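Local coordinates for aldehyde reductase YahK (Escherichia coli, PDB 1UUF), which reduces a wide range of aldehydes to their primary alcohols with NADPH as the preferred electron donor, as a zinc-dependent medium-chain alcohol dehydrogenase, at residues D39-R43 against D140-L146; P186-W190 against D259-N263; R280-L286 against K305-G311. Residue numbers count along the deposited sequence, not the author numbering.

Contact 1. Residues D39-R43 against D140-L146; sequences DITRR and DEPGHTL
An extended segment, 39-43, meets the curled loop 140-146 through arginine side chains and bridging waters rather than through a beta ladder: the nearest CA pairs are Arg43-Asp140 at 6.1 Å, Thr41-Glu141 at 7.1 Å and Ile40-Leu146 at 8.2 Å. Residues 39-43 keep beta-like backbone angles; 140-146 curls back on itself, with a cis peptide before Pro142, Gly143 at positive phi and Gly143 N bonded to Asp140 O (2.8 Å). Arg43 (chi1 p, then t, t) directs NH1 to Asp140 OD2 in a 2.6 Å salt bridge, while its NE pairs with Asp49. Asp140 OD2 also accepts from a water (2.7 Å) that in turn accepts from Arg43 N (3.0 Å). A second water joins Thr41 OG1 (2.9 Å) to Glu141 O (3.0 Å). Arg42, chi1 and chi2 both m, starts away from the other loop but bends back, and Leu146 O receives both NH1 (2.9 Å) and NH2 (3.1 Å); NE binds Gln152 O and NH2 also reaches Ser150 OG. Leu146 CD1 lies 3.7 Å from Ile40 CB. The contact thus fastens two loops of the GroES-like catalytic domain, between strand 24-27, touched by Ile40, and strand 152-156, touched by Arg42 and Arg43.

Contact 2. Residues P186-W190 against D259-N263; sequences PLRHW and DFILN
Trp190 lays its CB over one face of the Phe260 ring, 3.7 Å from the centroid and 18° off the ring normal, a CH-pi contact whose closest atoms are Trp190 CB and Phe260 CD1 at 3.5 Å. The indole (chi1 -83°, chi2 -82°) continues almost parallel to the phenyl ring: its five-membered ring is tilted by 8° with centroids 4.9 Å apart, but the two are slid so far that they barely overlap. Phe260, chi1 t, reaches from its strand toward the helix end, and Leu187 CD2 meets the edge of its ring at CE2 (3.9 Å). Pro186 contributes its carbonyl O, 3.8 Å from Phe260 CZ; that oxygen also accepts the helical bond from Trp190 N (2.9 Å). Residues 186-189 are the last turn of helix 176-189, which is kinked at Pro186, where the ring nitrogen has no proton to give to the preceding turn; Trp190 (phi -96°, psi 22°) is the first to leave helical angles. Strand 260-263 belongs to the parallel Rossmann sheet of the coenzyme-binding domain, so the helix that carries the catalytic-zinc ligand Cys178 ends against this sheet. Phe260 and Leu262 face the helix and Ile261 points away, as expected of successive strand residues. Nearest CA pairs are Trp190-Phe260 at 6.9 Å and Leu187-Leu262 at 7.6 Å. Leu262 (t, p) brings CD1 to 3.6 Å from Pro186 CG and CD2 to 4.2 Å from Leu187 CG. Val198 of the adjoining strand touches both Leu187 and Phe260, and Arg306 of the second subunit packs on Trp190.

Contact 3. Residues R280-L286 against K305-G311; sequences RDGTMTL and KRRAIAG
A salt-bridge network sits at the entrance to this parallel strand pair: Asp281, in a left-handed backbone conformation (phi 68°, psi 14°), holds two arginines. Arg306, also left-handed (50°, 52°), gives NE to Asp281 OD1 (2.8 Å) and NH2 to Asp281 OD2 (3.0 Å), while Arg280 NH1 meets the same OD2 at 2.8 Å; the shared carboxylate lets Arg280 NH1 and Arg306 NH2 approach to 4.4 Å. Asp281 N donates to Lys305 O (2.9 Å), and a water links Gly282 O (3.2 Å) with Arg306 O (2.9 Å). Strands 282-286 and 308-311 then run side by side, their axes 4.4 Å apart at closest and crossing at -27°. Thr283 pairs with Ala308, Met284 with Ile309, Thr285 with Ala310 and Leu286 with Gly311, joined by Ala308 N to Gly282 O (3.1 Å), Met284 N to Ala308 O (3.0 Å), Ala310 N to Met284 O (2.9 Å) and Leu286 N to Ala310 O (2.8 Å). On the Met284 face, its CE lies 3.6 Å from Ile309 CD1, and Leu286 CD1 is 4.2 Å from Ile309 CG2. The other face carries Thr283, Thr285, Ala308 and Ala310. Strand 308-311 is the sixth of the Rossmann sheet and pairs antiparallel with a strand of the second subunit, so the sheet continues across the dimer; strand 258-263 flanks 282-286, and helices 271-275 and 299-303 cover the Met284-Ile309 face.

Overall arrangement
From the N terminus, contact 1 comes first: the loop after strand 36-39 is met by a loop 97 residues later, within the catalytic domain. The chain then enters helix 176-189, and contact 2 closes a 69-residue excursion through the first strands of the Rossmann sheet. Contact 3 follows, its segments only 19 residues apart. The three closures are thus in series, none enclosing or crossing another. Contacts 2 and 3 lie 9 Å apart between centres and share the sheet, where Ile261 O and Thr285 N are 2.9 Å apart; both touch the second subunit. Contact 1 is on the opposite side of the chain's centre, its nearest atoms about 22 Å from contact 3.

Contact 1. Residues D39-R43 against D140-L146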
loop_
_atom_site.group_PDB
_atom_site.type_symbol
_atom_site.label_atom_id
_atom_site.label_comp_id
_atom_site.label_asym_id
_atom_site.label_seq_id
_atom_site.Cartn_x
_atom_site.Cartn_y
_atom_site.Cartn_z
ATOM N N ASP A 39 38.487 19.618 11.359
ATOM C CA ASP A 39 39.330 18.450 11.161
ATOM C C ASP A 39 38.687 17.267 11.860
ATOM O O ASP A 39 38.137 17.404 12.953
ATOM C CB ASP A 39 40.725 18.683 11.745
ATOM C CG ASP A 39 41.525 19.698 10.960
ATOM O OD1 ASP A 39 42.675 19.981 11.357
ATOM O OD2 ASP A 39 41.004 20.209 9.947
ATOM N N ILE A 40 38.745 16.107 11.219
ATOM C CA ILE A 40 38.180 14.898 11.796
ATOM C C ILE A 40 39.194 13.779 11.656
ATOM O O ILE A 40 40.234 13.948 11.015
ATOM C CB ILE A 40 36.874 14.476 11.081
ATOM C CG1 ILE A 40 37.156 14.179 9.606
ATOM C CG2 ILE A 40 35.833 15.573 11.219
ATOM C CD1 ILE A 40 35.973 13.580 8.863
ATOM N N THR A 41 38.901 12.635 12.260
ATOM C CA THR A 41 39.803 11.500 12.163
ATOM C C THR A 41 39.065 10.321 11.544
ATOM O O THR A 41 37.834 10.279 11.545
ATOM C CB THR A 41 40.341 11.079 13.550
ATOM O OG1 THR A 41 39.264 10.587 14.354
ATOM C CG2 THR A 41 40.989 12.271 14.250
ATOM N N ARG A 42 39.832 9.388 10.997
ATOM C CA ARG A 42 39.298 8.178 10.384
ATOM C C ARG A 42 40.055 7.004 10.979
ATOM O O ARG A 42 41.236 7.124 11.301
ATOM C CB ARG A 42 39.517 8.185 8.869
ATOM C CG ARG A 42 38.699 9.214 8.108
ATOM C CD ARG A 42 37.222 9.025 8.357
ATOM N NE ARG A 42 36.409 9.842 7.463
ATOM C CZ ARG A 42 35.090 9.946 7.555
ATOM N NH1 ARG A 42 34.442 9.288 8.508
ATOM N NH2 ARG A 42 34.420 10.700 6.691
ATOM N N ARG A 43 39.379 5.870 11.125
ATOM C CA ARG A 43 40.024 4.686 11.670
ATOM C C ARG A 43 41.038 4.168 10.662
ATOM O O ARG A 43 40.948 4.465 9.468
ATOM C CB ARG A 43 38.991 3.588 11.957
ATOM C CG ARG A 43 38.301 3.008 10.714
ATOM C CD ARG A 43 37.588 1.699 11.054
ATOM N NE ARG A 43 36.956 1.067 9.895
ATOM C CZ ARG A 43 35.764 1.403 9.410
ATOM N NH1 ARG A 43 35.058 2.369 9.982
ATOM N NH2 ARG A 43 35.275 0.767 8.351
ATOM N N ASP A 140 34.451 3.913 16.146
ATOM C CA ASP A 140 35.384 4.920 15.651
ATOM C C ASP A 140 35.142 6.259 16.331
ATOM O O ASP A 140 34.000 6.641 16.579
ATOM C CB ASP A 140 35.214 5.126 14.142
ATOM C CG ASP A 140 35.503 3.877 13.335
ATOM O OD1 ASP A 140 35.898 2.847 13.921
ATOM O OD2 ASP A 140 35.335 3.936 12.098
ATOM N N GLU A 141 36.222 6.978 16.619
ATOM C CA GLU A 141 36.099 8.289 17.239
ATOM C C GLU A 141 35.380 9.162 16.216
ATOM O O GLU A 141 35.586 9.002 15.013
ATOM C CB GLU A 141 37.484 8.868 17.528
ATOM C CG GLU A 141 38.369 7.959 18.362
ATOM C CD GLU A 141 39.727 8.568 18.639
ATOM O OE1 GLU A 141 40.438 8.899 17.666
ATOM O OE2 GLU A 141 40.083 8.716 19.828
ATOM N N PRO A 142 34.539 10.104 16.671
ATOM C CA PRO A 142 34.191 10.438 18.055
ATOM C C PRO A 142 32.952 9.734 18.621
ATOM O O PRO A 142 32.282 10.276 19.500
ATOM C CB PRO A 142 33.990 11.942 17.983
ATOM C CG PRO A 142 33.267 12.074 16.679
ATOM C CD PRO A 142 34.061 11.159 15.755
ATOM N N GLY A 143 32.634 8.544 18.119
ATOM C CA GLY A 143 31.474 7.835 18.636
ATOM C C GLY A 143 30.301 7.720 17.681
ATOM O O GLY A 143 29.414 6.888 17.877
ATOM N N HIS A 144 30.277 8.571 16.661
ATOM C CA HIS A 144 29.216 8.532 15.663
ATOM C C HIS A 144 29.851 8.734 14.290
ATOM O O HIS A 144 30.906 9.354 14.170
ATOM C CB HIS A 144 28.153 9.604 15.936
ATOM C CG HIS A 144 28.692 10.999 15.985
ATOM N ND1 HIS A 144 29.477 11.459 17.020
ATOM C CD2 HIS A 144 28.560 12.035 15.123
ATOM C CE1 HIS A 144 29.807 12.719 16.793
ATOM N NE2 HIS A 144 29.263 13.091 15.649
ATOM N N THR A 145 29.210 8.201 13.259
ATOM C CA THR A 145 29.752 8.296 11.911
ATOM C C THR A 145 29.775 9.702 11.316
ATOM O O THR A 145 28.845 10.492 11.494
ATOM C CB THR A 145 28.993 7.350 10.948
ATOM O OG1 THR A 145 27.587 7.599 11.037
ATOM C CG2 THR A 145 29.263 5.893 11.315
ATOM N N LEU A 146 30.866 9.999 10.620
ATOM C CA LEU A 146 31.056 11.287 9.961
ATOM C C LEU A 146 30.997 11.004 8.460
ATOM O O LEU A 146 31.684 10.110 7.970
ATOM C CB LEU A 146 32.408 11.876 10.357
ATOM C CG LEU A 146 32.583 12.022 11.875
ATOM C CD1 LEU A 146 33.985 12.514 12.187
ATOM C CD2 LEU A 146 31.536 12.979 12.424
HETATM O O HOH W 1 38.107 7.982 13.834
HETATM O O HOH W 2 36.431 6.001 10.668
#

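Contact 2. Residues P186-W190 against D259-N263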
loop_
_atom_site.group_PDB
_atom_site.type_symbol
_atom_site.label_atom_id
_atom_site.label_comp_id
_atom_site.label_asym_id
_atom_site.label_seq_id
_atom_site.Cartn_x
_atom_site.Cartn_y
_atom_site.Cartn_z
ATOM N N PRO A 186 12.545 1.351 -5.961
ATOM C CA PRO A 186 11.098 1.149 -6.083
ATOM C C PRO A 186 10.658 0.922 -7.527
ATOM O O PRO A 186 9.699 0.201 -7.775
ATOM C CB PRO A 186 10.513 2.423 -5.474
ATOM C CG PRO A 186 11.576 3.456 -5.738
ATOM C CD PRO A 186 12.851 2.694 -5.437
ATOM N N LEU A 187 11.355 1.532 -8.482
ATOM C CA LEU A 187 11.001 1.333 -9.883
ATOM C C LEU A 187 11.178 -0.141 -10.218
ATOM O O LEU A 187 10.356 -0.728 -10.925
ATOM C CB LEU A 187 11.879 2.196 -10.794
ATOM C CG LEU A 187 11.547 3.688 -10.786
ATOM C CD1 LEU A 187 12.623 4.451 -11.554
ATOM C CD2 LEU A 187 10.163 3.910 -11.405
ATOM N N ARG A 188 12.246 -0.743 -9.702
ATOM C CA ARG A 188 12.492 -2.160 -9.939
ATOM C C ARG A 188 11.524 -3.019 -9.130
ATOM O O ARG A 188 10.969 -3.989 -9.642
ATOM C CB ARG A 188 13.928 -2.542 -9.562
ATOM C CG ARG A 188 15.001 -2.062 -10.533
ATOM C CD ARG A 188 14.750 -2.569 -11.950
ATOM N NE ARG A 188 15.910 -2.368 -12.817
ATOM C CZ ARG A 188 15.889 -2.487 -14.143
ATOM N NH1 ARG A 188 14.762 -2.803 -14.767
ATOM N NH2 ARG A 188 17.000 -2.301 -14.844
ATOM N N HIS A 189 11.312 -2.662 -7.867
ATOM C CA HIS A 189 10.416 -3.447 -7.019
ATOM C C HIS A 189 9.002 -3.530 -7.575
ATOM O O HIS A 189 8.371 -4.591 -7.523
ATOM C CB HIS A 189 10.371 -2.881 -5.599
ATOM C CG HIS A 189 9.771 -3.823 -4.603
ATOM N ND1 HIS A 189 8.604 -3.547 -3.923
ATOM C CD2 HIS A 189 10.175 -5.043 -4.178
ATOM C CE1 HIS A 189 8.317 -4.556 -3.120
ATOM N NE2 HIS A 189 9.254 -5.477 -3.255
ATOM N N TRP A 190 8.498 -2.422 -8.109
ATOM C CA TRP A 190 7.153 -2.423 -8.669
ATOM C C TRP A 190 7.170 -2.656 -10.178
ATOM O O TRP A 190 6.237 -2.313 -10.903
ATOM C CB TRP A 190 6.415 -1.141 -8.272
ATOM C CG TRP A 190 5.815 -1.269 -6.886
ATOM C CD1 TRP A 190 4.630 -1.874 -6.556
ATOM C CD2 TRP A 190 6.413 -0.861 -5.645
ATOM N NE1 TRP A 190 4.457 -1.866 -5.186
ATOM C CE2 TRP A 190 5.536 -1.250 -4.607
ATOM C CE3 TRP A 190 7.606 -0.203 -5.311
ATOM C CZ2 TRP A 190 5.814 -1.002 -3.256
ATOM C CZ3 TRP A 190 7.882 0.042 -3.968
ATOM C CH2 TRP A 190 6.988 -0.356 -2.958
ATOM N N ASP A 259 0.180 2.106 -13.686
ATOM C CA ASP A 259 0.526 0.833 -13.082
ATOM C C ASP A 259 1.240 1.145 -11.780
ATOM O O ASP A 259 1.052 0.471 -10.768
ATOM C CB ASP A 259 1.475 0.053 -13.991
ATOM C CG ASP A 259 0.796 -0.456 -15.243
ATOM O OD1 ASP A 259 0.032 -1.441 -15.147
ATOM O OD2 ASP A 259 1.019 0.135 -16.320
ATOM N N PHE A 260 2.051 2.196 -11.821
ATOM C CA PHE A 260 2.841 2.588 -10.668
ATOM C C PHE A 260 3.132 4.087 -10.686
ATOM O O PHE A 260 3.355 4.672 -11.741
ATOM C CB PHE A 260 4.153 1.799 -10.694
ATOM C CG PHE A 260 5.120 2.175 -9.611
ATOM C CD1 PHE A 260 4.794 1.991 -8.272
ATOM C CD2 PHE A 260 6.369 2.701 -9.933
ATOM C CE1 PHE A 260 5.699 2.326 -7.266
ATOM C CE2 PHE A 260 7.281 3.038 -8.937
ATOM C CZ PHE A 260 6.944 2.850 -7.599
ATOM N N ILE A 261 3.109 4.706 -9.513
ATOM C CA ILE A 261 3.416 6.121 -9.407
ATOM C C ILE A 261 4.464 6.307 -8.323
ATOM O O ILE A 261 4.269 5.897 -7.183
ATOM C CB ILE A 261 2.177 6.966 -9.045
ATOM C CG1 ILE A 261 1.192 6.969 -10.218
ATOM C CG2 ILE A 261 2.601 8.405 -8.746
ATOM C CD1 ILE A 261 -0.075 7.751 -9.954
ATOM N N LEU A 262 5.580 6.921 -8.697
ATOM C CA LEU A 262 6.664 7.184 -7.758
ATOM C C LEU A 262 6.561 8.650 -7.345
ATOM O O LEU A 262 6.794 9.544 -8.154
ATOM C CB LEU A 262 8.012 6.923 -8.438
ATOM C CG LEU A 262 9.252 7.147 -7.572
ATOM C CD1 LEU A 262 9.257 6.156 -6.414
ATOM C CD2 LEU A 262 10.495 6.985 -8.428
ATOM N N ASN A 263 6.191 8.899 -6.092
ATOM C CA ASN A 263 6.048 10.273 -5.613
ATOM C C ASN A 263 7.300 10.682 -4.840
ATOM O O ASN A 263 7.574 10.144 -3.769
ATOM C CB ASN A 263 4.793 10.378 -4.739
ATOM C CG ASN A 263 4.376 11.815 -4.484
ATOM O OD1 ASN A 263 3.182 12.131 -4.428
ATOM N ND2 ASN A 263 5.354 12.689 -4.322
#

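Contact 3. Residues R280-L286 against K305-G311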
loop_
_atom_site.group_PDB
_atom_site.type_symbol
_atom_site.label_atom_id
_atom_site.label_comp_id
_atom_site.label_asym_id
_atom_site.label_seq_id
_atom_site.Cartn_x
_atom_site.Cartn_y
_atom_site.Cartn_z
ATOM N N ARG A 280 -6.362 -0.669 -11.263
ATOM C CA ARG A 280 -6.709 -1.636 -10.235
ATOM C C ARG A 280 -5.409 -2.352 -9.877
ATOM O O ARG A 280 -4.614 -2.683 -10.761
ATOM C CB ARG A 280 -7.741 -2.629 -10.782
ATOM C CG ARG A 280 -8.108 -3.765 -9.829
ATOM C CD ARG A 280 -7.272 -5.006 -10.097
ATOM N NE ARG A 280 -7.529 -5.554 -11.426
ATOM C CZ ARG A 280 -6.902 -6.610 -11.935
ATOM N NH1 ARG A 280 -5.976 -7.242 -11.226
ATOM N NH2 ARG A 280 -7.198 -7.027 -13.158
ATOM N N ASP A 281 -5.202 -2.574 -8.580
ATOM C CA ASP A 281 -4.004 -3.225 -8.057
ATOM C C ASP A 281 -2.748 -2.374 -8.234
ATOM O O ASP A 281 -1.630 -2.867 -8.077
ATOM C CB ASP A 281 -3.791 -4.598 -8.707
ATOM C CG ASP A 281 -4.559 -5.705 -7.997
ATOM O OD1 ASP A 281 -4.685 -5.636 -6.755
ATOM O OD2 ASP A 281 -5.020 -6.650 -8.675
ATOM N N GLY A 282 -2.942 -1.097 -8.550
ATOM C CA GLY A 282 -1.819 -0.192 -8.729
ATOM C C GLY A 282 -1.306 0.336 -7.402
ATOM O O GLY A 282 -2.015 0.311 -6.400
ATOM N N THR A 283 -0.075 0.835 -7.394
ATOM C CA THR A 283 0.515 1.351 -6.169
ATOM C C THR A 283 1.217 2.680 -6.382
ATOM O O THR A 283 1.795 2.914 -7.439
ATOM C CB THR A 283 1.577 0.373 -5.620
ATOM O OG1 THR A 283 0.957 -0.866 -5.265
ATOM C CG2 THR A 283 2.283 0.966 -4.398
ATOM N N MET A 284 1.140 3.556 -5.383
ATOM C CA MET A 284 1.875 4.817 -5.439
ATOM C C MET A 284 2.825 4.709 -4.265
ATOM O O MET A 284 2.395 4.499 -3.129
ATOM C CB MET A 284 0.990 6.049 -5.253
ATOM C CG MET A 284 1.836 7.316 -5.037
ATOM S SD MET A 284 0.930 8.865 -5.193
ATOM C CE MET A 284 -0.278 8.667 -3.882
ATOM N N THR A 285 4.117 4.823 -4.537
ATOM C CA THR A 285 5.113 4.717 -3.481
ATOM C C THR A 285 5.761 6.063 -3.237
ATOM O O THR A 285 6.169 6.740 -4.178
ATOM C CB THR A 285 6.192 3.691 -3.857
ATOM O OG1 THR A 285 5.582 2.402 -3.980
ATOM C CG2 THR A 285 7.291 3.632 -2.794
ATOM N N LEU A 286 5.846 6.443 -1.966
ATOM C CA LEU A 286 6.434 7.717 -1.579
ATOM C C LEU A 286 7.897 7.517 -1.178
ATOM O O LEU A 286 8.221 6.571 -0.463
ATOM C CB LEU A 286 5.663 8.300 -0.390
ATOM C CG LEU A 286 4.135 8.207 -0.441
ATOM C CD1 LEU A 286 3.547 8.748 0.853
ATOM C CD2 LEU A 286 3.609 8.972 -1.634
ATOM N N LYS A 305 -10.565 -0.034 -5.891
ATOM C CA LYS A 305 -9.748 -0.659 -6.929
ATOM C C LYS A 305 -8.569 -1.452 -6.387
ATOM O O LYS A 305 -7.639 -1.762 -7.131
ATOM C CB LYS A 305 -9.225 0.408 -7.896
ATOM C CG LYS A 305 -10.305 1.072 -8.742
ATOM C CD LYS A 305 -10.891 0.098 -9.748
ATOM C CE LYS A 305 -11.868 0.801 -10.679
ATOM N NZ LYS A 305 -12.497 -0.159 -11.625
ATOM N N ARG A 306 -8.618 -1.785 -5.102
ATOM C CA ARG A 306 -7.544 -2.529 -4.451
ATOM C C ARG A 306 -6.195 -1.886 -4.750
ATOM O O ARG A 306 -5.253 -2.540 -5.211
ATOM C CB ARG A 306 -7.539 -3.994 -4.901
ATOM C CG ARG A 306 -6.726 -4.883 -3.963
ATOM C CD ARG A 306 -7.114 -6.349 -4.103
ATOM N NE ARG A 306 -6.792 -6.872 -5.428
ATOM C CZ ARG A 306 -7.169 -8.065 -5.872
ATOM N NH1 ARG A 306 -7.890 -8.868 -5.098
ATOM N NH2 ARG A 306 -6.821 -8.457 -7.092
ATOM N N ARG A 307 -6.118 -0.588 -4.490
ATOM C CA ARG A 307 -4.894 0.172 -4.710
ATOM C C ARG A 307 -4.143 0.241 -3.397
ATOM O O ARG A 307 -4.689 -0.083 -2.343
ATOM C CB ARG A 307 -5.227 1.587 -5.156
ATOM C CG ARG A 307 -5.864 1.690 -6.521
ATOM C CD ARG A 307 -6.678 2.964 -6.580
ATOM N NE ARG A 307 -7.104 3.316 -7.928
ATOM C CZ ARG A 307 -8.181 4.046 -8.191
ATOM N NH1 ARG A 307 -8.939 4.486 -7.196
ATOM N NH2 ARG A 307 -8.488 4.350 -9.443
ATOM N N ALA A 308 -2.889 0.670 -3.459
ATOM C CA ALA A 308 -2.088 0.775 -2.255
ATOM C C ALA A 308 -1.152 1.971 -2.288
ATOM O O ALA A 308 -0.780 2.464 -3.359
ATOM C CB ALA A 308 -1.272 -0.502 -2.069
ATOM N N ILE A 309 -0.797 2.441 -1.098
ATOM C CA ILE A 309 0.160 3.523 -0.947
ATOM C C ILE A 309 1.277 2.866 -0.150
ATOM O O ILE A 309 1.028 2.244 0.879
ATOM C CB ILE A 309 -0.417 4.707 -0.147
ATOM C CG1 ILE A 309 -1.653 5.262 -0.858
ATOM C CG2 ILE A 309 0.646 5.792 0.012
ATOM C CD1 ILE A 309 -1.411 5.678 -2.290
ATOM N N ALA A 310 2.504 2.982 -0.637
ATOM C CA ALA A 310 3.633 2.369 0.039
ATOM C C ALA A 310 4.767 3.364 0.195
ATOM O O ALA A 310 4.685 4.503 -0.262
ATOM C CB ALA A 310 4.114 1.155 -0.753
ATOM N N GLY A 311 5.819 2.924 0.868
ATOM C CA GLY A 311 6.979 3.768 1.058
ATOM C C GLY A 311 8.205 2.956 0.701
ATOM O O GLY A 311 8.131 1.735 0.577
HETATM O O HOH W 3 -2.409 -2.462 -4.878
#